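Local atomic coordinates of haloacid delahogenase-like family hydrolase (Xanthomonas campestris pv. campestris, PDB entry 2PKE), a protein that probably acts as a phosphatase of the haloacid dehalogenase-like hydrolase family and binds a magnesium ion. Residues Y70-K73 with G74-L77; G136-F139 with H140-K144; D176-A179 with E180-V183. All blocks are in the same frame, centred on the assembly; numbering follows the deposited sequence.

Contact 1: residues Y70-K73 with G74-L77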
# COMPACT_ATOMS: atom_id res chain seq x y z
N TYR A 70 6.41 -6.37 -3.46
CA TYR A 70 5.86 -7.70 -3.18
C TYR A 70 4.35 -7.73 -3.40
O TYR A 70 3.69 -6.72 -3.28
CB TYR A 70 6.16 -8.12 -1.75
CG TYR A 70 7.60 -8.17 -1.44
CD1 TYR A 70 8.37 -9.28 -1.81
CD2 TYR A 70 8.22 -7.12 -0.83
CE1 TYR A 70 9.72 -9.31 -1.57
CE2 TYR A 70 9.60 -7.14 -0.59
CZ TYR A 70 10.33 -8.25 -0.94
OH TYR A 70 11.70 -8.30 -0.68
N GLY A 71 3.83 -8.90 -3.71
CA GLY A 71 2.39 -9.15 -3.74
C GLY A 71 1.89 -9.82 -5.00
O GLY A 71 2.62 -9.95 -5.98
N ALA A 72 0.63 -10.25 -4.96
CA ALA A 72 0.01 -11.03 -6.07
C ALA A 72 -0.14 -10.28 -7.38
O ALA A 72 -0.10 -10.87 -8.45
CB ALA A 72 -1.35 -11.53 -5.63
N LYS A 73 -0.33 -8.98 -7.34
CA LYS A 73 -0.51 -8.23 -8.57
C LYS A 73 0.75 -8.23 -9.45
O LYS A 73 0.68 -8.50 -10.66
CB LYS A 73 -1.01 -6.82 -8.25
CG LYS A 73 -2.11 -6.36 -9.19
CD LYS A 73 -3.20 -5.57 -8.50
CE LYS A 73 -2.71 -4.48 -7.63
NZ LYS A 73 -3.91 -3.78 -7.10
N GLY A 74 1.90 -7.97 -8.83
CA GLY A 74 3.18 -8.02 -9.51
C GLY A 74 3.51 -9.44 -9.91
O GLY A 74 4.09 -9.67 -10.96
N MSE A 75 3.13 -10.39 -9.06
CA MSE A 75 3.33 -11.80 -9.37
C MSE A 75 2.68 -12.17 -10.72
O MSE A 75 3.30 -12.87 -11.54
CB MSE A 75 2.71 -12.68 -8.29
CG MSE A 75 3.00 -14.21 -8.41
SE MSE A 75 1.62 -15.30 -7.67
CE MSE A 75 -0.04 -14.70 -8.50
N THR A 76 1.43 -11.73 -10.91
CA THR A 76 0.69 -11.99 -12.16
C THR A 76 1.33 -11.42 -13.40
O THR A 76 1.46 -12.12 -14.42
CB THR A 76 -0.71 -11.47 -12.06
OG1 THR A 76 -1.32 -12.09 -10.92
CG2 THR A 76 -1.50 -11.83 -13.32
N LEU A 77 1.77 -10.18 -13.30
CA LEU A 77 2.48 -9.51 -14.39
C LEU A 77 3.84 -10.17 -14.69
O LEU A 77 4.22 -10.30 -15.86
CB LEU A 77 2.68 -8.04 -14.07
CG LEU A 77 1.39 -7.22 -14.12
CD1 LEU A 77 1.70 -5.91 -13.41
CD2 LEU A 77 0.81 -7.00 -15.56
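The N-terminal cap and first turn of helix 72-86 are closed by Met-75 N, which donates to Gly-71 O at 3.2 Å, with the donor in the carbonyl plane. Gly-71 is the N-cap residue. At its backbone angles (phi 130°) a CB would be jammed against the carbonyl oxygen of Tyr-70, which calls for glycine. Ala-72 O takes two bonds from one residue. Thr-76 N and Thr-76 OG1 both lie 3.0 Å from Ala-72 O and reach it from opposite faces of its carbonyl plane. The hydroxyl is the donor in its bond. It can fold back because chi1 of Thr-76 is -57°, which sets OG1 beside the backbone N and anti to the carbonyl carbon. The bond holds the rotation of the side chain and gives the hydroxyl of this buried residue a partner in its own helix. The next bond, Leu-77 N to Lys-73 O at 3.3 Å, is weak. In selenomethionine Met-75, the bend at chi3 (53°) brings CE to 3.8 Å from Ala-72 O and 4.5 Å from Ala-72 CB. Lys-73 leads away from the turn, and its NZ is hydrogen-bonded to Phe-68 O of the second subunit. Thr-76 and Lys-73 pack on Leu-77 of that subunit, and Leu-77 on its Thr-76, so this turn belongs to the dimer interface. Within the chain, Ala-72 and Met-75 touch helices 93-107 and 28-42, while Leu-77 touches Phe-68 of helix 57-68.

Contact 2: residues G136-F139 with H140-K144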
# COMPACT_ATOMS: atom_id res chain seq x y z
N GLY A 136 4.31 -5.70 1.50
CA GLY A 136 3.54 -6.03 0.35
C GLY A 136 2.45 -5.03 0.04
O GLY A 136 2.65 -3.82 0.17
N ASP A 137 1.33 -5.57 -0.44
CA ASP A 137 0.21 -4.80 -1.00
C ASP A 137 -0.69 -4.36 0.15
O ASP A 137 -1.29 -5.17 0.87
CB ASP A 137 -0.50 -5.69 -2.04
CG ASP A 137 -1.68 -5.01 -2.75
OD1 ASP A 137 -2.50 -4.33 -2.09
OD2 ASP A 137 -1.80 -5.18 -3.99
N LEU A 138 -0.76 -3.05 0.34
CA LEU A 138 -1.55 -2.49 1.41
C LEU A 138 -3.01 -2.89 1.35
O LEU A 138 -3.59 -3.25 2.36
CB LEU A 138 -1.54 -0.97 1.32
CG LEU A 138 -2.33 -0.17 2.34
CD1 LEU A 138 -1.73 -0.26 3.74
CD2 LEU A 138 -2.36 1.23 1.88
N PHE A 139 -3.61 -2.74 0.20
CA PHE A 139 -5.02 -3.12 0.05
C PHE A 139 -5.26 -4.61 0.31
O PHE A 139 -6.20 -4.97 1.00
CB PHE A 139 -5.55 -2.74 -1.32
CG PHE A 139 -7.00 -3.07 -1.51
CD1 PHE A 139 -7.98 -2.26 -0.99
CD2 PHE A 139 -7.38 -4.23 -2.20
CE1 PHE A 139 -9.31 -2.57 -1.14
CE2 PHE A 139 -8.71 -4.57 -2.32
CZ PHE A 139 -9.69 -3.73 -1.81
N HIS A 140 -4.44 -5.48 -0.27
CA HIS A 140 -4.62 -6.90 -0.07
C HIS A 140 -4.38 -7.32 1.39
O HIS A 140 -5.15 -8.11 1.94
CB HIS A 140 -3.74 -7.67 -1.02
CG HIS A 140 -4.06 -9.13 -1.09
ND1 HIS A 140 -3.20 -10.05 -1.66
CD2 HIS A 140 -5.14 -9.84 -0.69
CE1 HIS A 140 -3.73 -11.25 -1.60
NE2 HIS A 140 -4.92 -11.15 -1.03
N GLN A 141 -3.32 -6.80 2.00
CA GLN A 141 -3.02 -7.09 3.43
C GLN A 141 -4.14 -6.58 4.35
O GLN A 141 -4.58 -7.26 5.28
CB GLN A 141 -1.64 -6.53 3.86
CG GLN A 141 -0.46 -7.19 3.15
CD GLN A 141 -0.32 -8.61 3.54
OE1 GLN A 141 -0.68 -8.99 4.65
NE2 GLN A 141 0.23 -9.43 2.64
N GLU A 142 -4.68 -5.40 4.04
CA GLU A 142 -5.81 -4.89 4.80
C GLU A 142 -7.04 -5.79 4.68
O GLU A 142 -7.73 -6.07 5.65
CB GLU A 142 -6.15 -3.49 4.35
CG GLU A 142 -5.28 -2.44 4.98
CD GLU A 142 -5.68 -1.06 4.48
OE1 GLU A 142 -6.49 -0.98 3.54
OE2 GLU A 142 -5.17 -0.07 5.02
N GLN A 143 -7.28 -6.30 3.47
CA GLN A 143 -8.40 -7.20 3.25
C GLN A 143 -8.18 -8.55 3.95
O GLN A 143 -9.13 -9.12 4.49
CB GLN A 143 -8.72 -7.33 1.77
CG GLN A 143 -9.46 -6.08 1.16
CD GLN A 143 -10.59 -5.47 2.06
OE1 GLN A 143 -10.66 -4.25 2.24
NE2 GLN A 143 -11.44 -6.32 2.64
N LYS A 144 -6.96 -9.04 4.02
CA LYS A 144 -6.66 -10.31 4.68
C LYS A 144 -6.94 -10.21 6.17
O LYS A 144 -7.62 -11.07 6.70
CB LYS A 144 -5.23 -10.79 4.41
CG LYS A 144 -4.90 -11.18 2.92
CD LYS A 144 -3.63 -12.07 2.87
CE LYS A 144 -2.68 -11.84 1.73
NZ LYS A 144 -1.84 -13.08 1.40
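Asp-137 O accepts from Gln-141 N at 2.8 Å, the shortest hydrogen bond across this helix start, and the donor lies nearly along the C=O axis. Asp-137 is the N-cap of helix 138-148. Its OD1 takes the capping bond from His-140 N, 2.9 Å away and nearly straight at 170°. The NH comes from above the carboxylate plane. With CG anti to the backbone N (chi1 -178°), OD1 is brought to the His-140 N-H. The carboxylate and imidazole planes are 88° apart, though OD1 meets the backbone N and CB of His-140 and not the ring. Leu-138 CD1 rests 3.7 Å from Glu-142 OE2, while Glu-142 OE1 bonds to Ser-161 of the second subunit. One residue further along each segment, Gln-143 CG sits over one face of the Phe-139 ring, 4.0 Å from its centroid. This is a CH-pi contact, offset toward the rim, and the Gln-143 amide is tilted from the ring plane. Gln-141 NE2 bonds to Asp-21 OD2 and Lys-144 NZ forms a salt bridge with Asp-21 OD1, so both are second-shell partners of the magnesium ligand. The helix connects strands 129-135 and 157-160 in a beta-alpha-beta unit, and Leu-138 and Gln-141 pack on Val-159 of the latter strand.

Contact 3: residues D176-A179 with E180-V183; sequences DLPA and ERFV
Arg-181 lies along Pro-178 in the tight turn that leads from helix 165-175 into strand 182-186 of the parallel HAD-type sheet. Its CB lies 3.7 Å from Pro-178 O and 4.1 Å from Leu-177 CG. CG and CD then run beside the proline ring. NE approaches Pro-178 CG to 3.9 Å. The arm stays extended from CG to NE, and Pro-178 CG lies over the centre of one guanidinium face. At the tip, NH1 bonds to Gln-7. Two backbone bonds shape the turn itself: Arg-181 N donates to Pro-178 O, and Phe-182 N to Ala-179 O at 3.0 Å. Both donors lie well above the carbonyl planes. Just before the turn, Asp-176 has positive phi and is the C-prime residue of a Schellman motif that ends the helix. Leu-177 and Phe-182 are buried and both touch Leu-15 of strand 15-18. Glu-180 also reaches the proline: its chain bends at chi2 (-90°), and OE2 comes within 3.5 Å of Pro-178 CB.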
# COMPACT_ATOMS: atom_id res chain seq x y z
N ASP A 176 7.48 5.25 19.65
CA ASP A 176 8.31 5.92 20.65
C ASP A 176 8.85 4.87 21.60
O ASP A 176 8.90 5.05 22.79
CB ASP A 176 7.49 6.98 21.40
CG ASP A 176 8.32 8.18 21.82
OD1 ASP A 176 9.28 8.05 22.60
OD2 ASP A 176 7.97 9.30 21.40
N LEU A 177 9.33 3.78 21.03
CA LEU A 177 9.70 2.61 21.82
C LEU A 177 11.08 2.20 21.37
O LEU A 177 11.32 2.17 20.18
CB LEU A 177 8.68 1.50 21.51
CG LEU A 177 8.62 0.35 22.50
CD1 LEU A 177 8.00 0.84 23.79
CD2 LEU A 177 7.88 -0.86 21.90
N PRO A 178 12.00 1.91 22.31
CA PRO A 178 13.29 1.40 21.87
C PRO A 178 13.15 -0.07 21.52
O PRO A 178 12.24 -0.73 22.02
CB PRO A 178 14.18 1.58 23.08
CG PRO A 178 13.28 1.63 24.24
CD PRO A 178 11.92 1.97 23.79
N ALA A 179 14.05 -0.56 20.66
CA ALA A 179 13.92 -1.90 20.14
C ALA A 179 14.02 -2.98 21.19
O ALA A 179 13.41 -4.03 21.03
CB ALA A 179 14.92 -2.14 19.00
N GLU A 180 14.75 -2.75 22.29
CA GLU A 180 14.84 -3.78 23.35
C GLU A 180 13.52 -4.06 24.10
O GLU A 180 13.47 -4.99 24.92
CB GLU A 180 15.94 -3.49 24.37
CG GLU A 180 15.67 -2.23 25.28
CD GLU A 180 16.21 -0.95 24.72
OE1 GLU A 180 16.64 -0.94 23.53
OE2 GLU A 180 16.18 0.06 25.45
N ARG A 181 12.50 -3.26 23.83
CA ARG A 181 11.18 -3.47 24.36
C ARG A 181 10.19 -3.99 23.32
O ARG A 181 8.99 -3.97 23.56
CB ARG A 181 10.66 -2.18 24.99
CG ARG A 181 11.59 -1.63 26.04
CD ARG A 181 10.96 -0.55 26.90
NE ARG A 181 12.01 0.15 27.63
CZ ARG A 181 12.02 1.43 27.96
NH1 ARG A 181 11.01 2.23 27.65
NH2 ARG A 181 13.06 1.94 28.60
N PHE A 182 10.69 -4.54 22.20
CA PHE A 182 9.88 -5.06 21.14
C PHE A 182 10.29 -6.47 20.78
O PHE A 182 11.48 -6.76 20.68
CB PHE A 182 9.97 -4.10 19.95
CG PHE A 182 9.35 -4.59 18.71
CD1 PHE A 182 7.97 -4.66 18.56
CD2 PHE A 182 10.15 -4.96 17.67
CE1 PHE A 182 7.43 -5.10 17.36
CE2 PHE A 182 9.62 -5.39 16.48
CZ PHE A 182 8.24 -5.43 16.32
N VAL A 183 9.28 -7.33 20.65
CA VAL A 183 9.44 -8.68 20.13
C VAL A 183 8.67 -8.75 18.82
O VAL A 183 7.54 -8.32 18.74
CB VAL A 183 8.89 -9.79 21.10
CG1 VAL A 183 9.20 -11.16 20.57
CG2 VAL A 183 9.51 -9.66 22.51

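How the contacts relate
Contacts 1 and 2 are both helix starts, and both touch the second subunit. They meet directly, with Lys-73 CE 3.8 Å from Asp-137 OD2. Contact 1 is the more buried. A glycine opens its helix, and a threonine hydroxyl adds to the backbone bonds. Contact 2 is partly buried, uses an aspartate cap, and sends side chains to the metal ligand Asp-21. Contact 3 is also partly buried, but it is a helix-to-strand turn, built on a proline and an arginine. It touches no other subunit. Nearest atoms are about 17 Å apart between contacts 1 and 3 and about 15 Å between contacts 2 and 3.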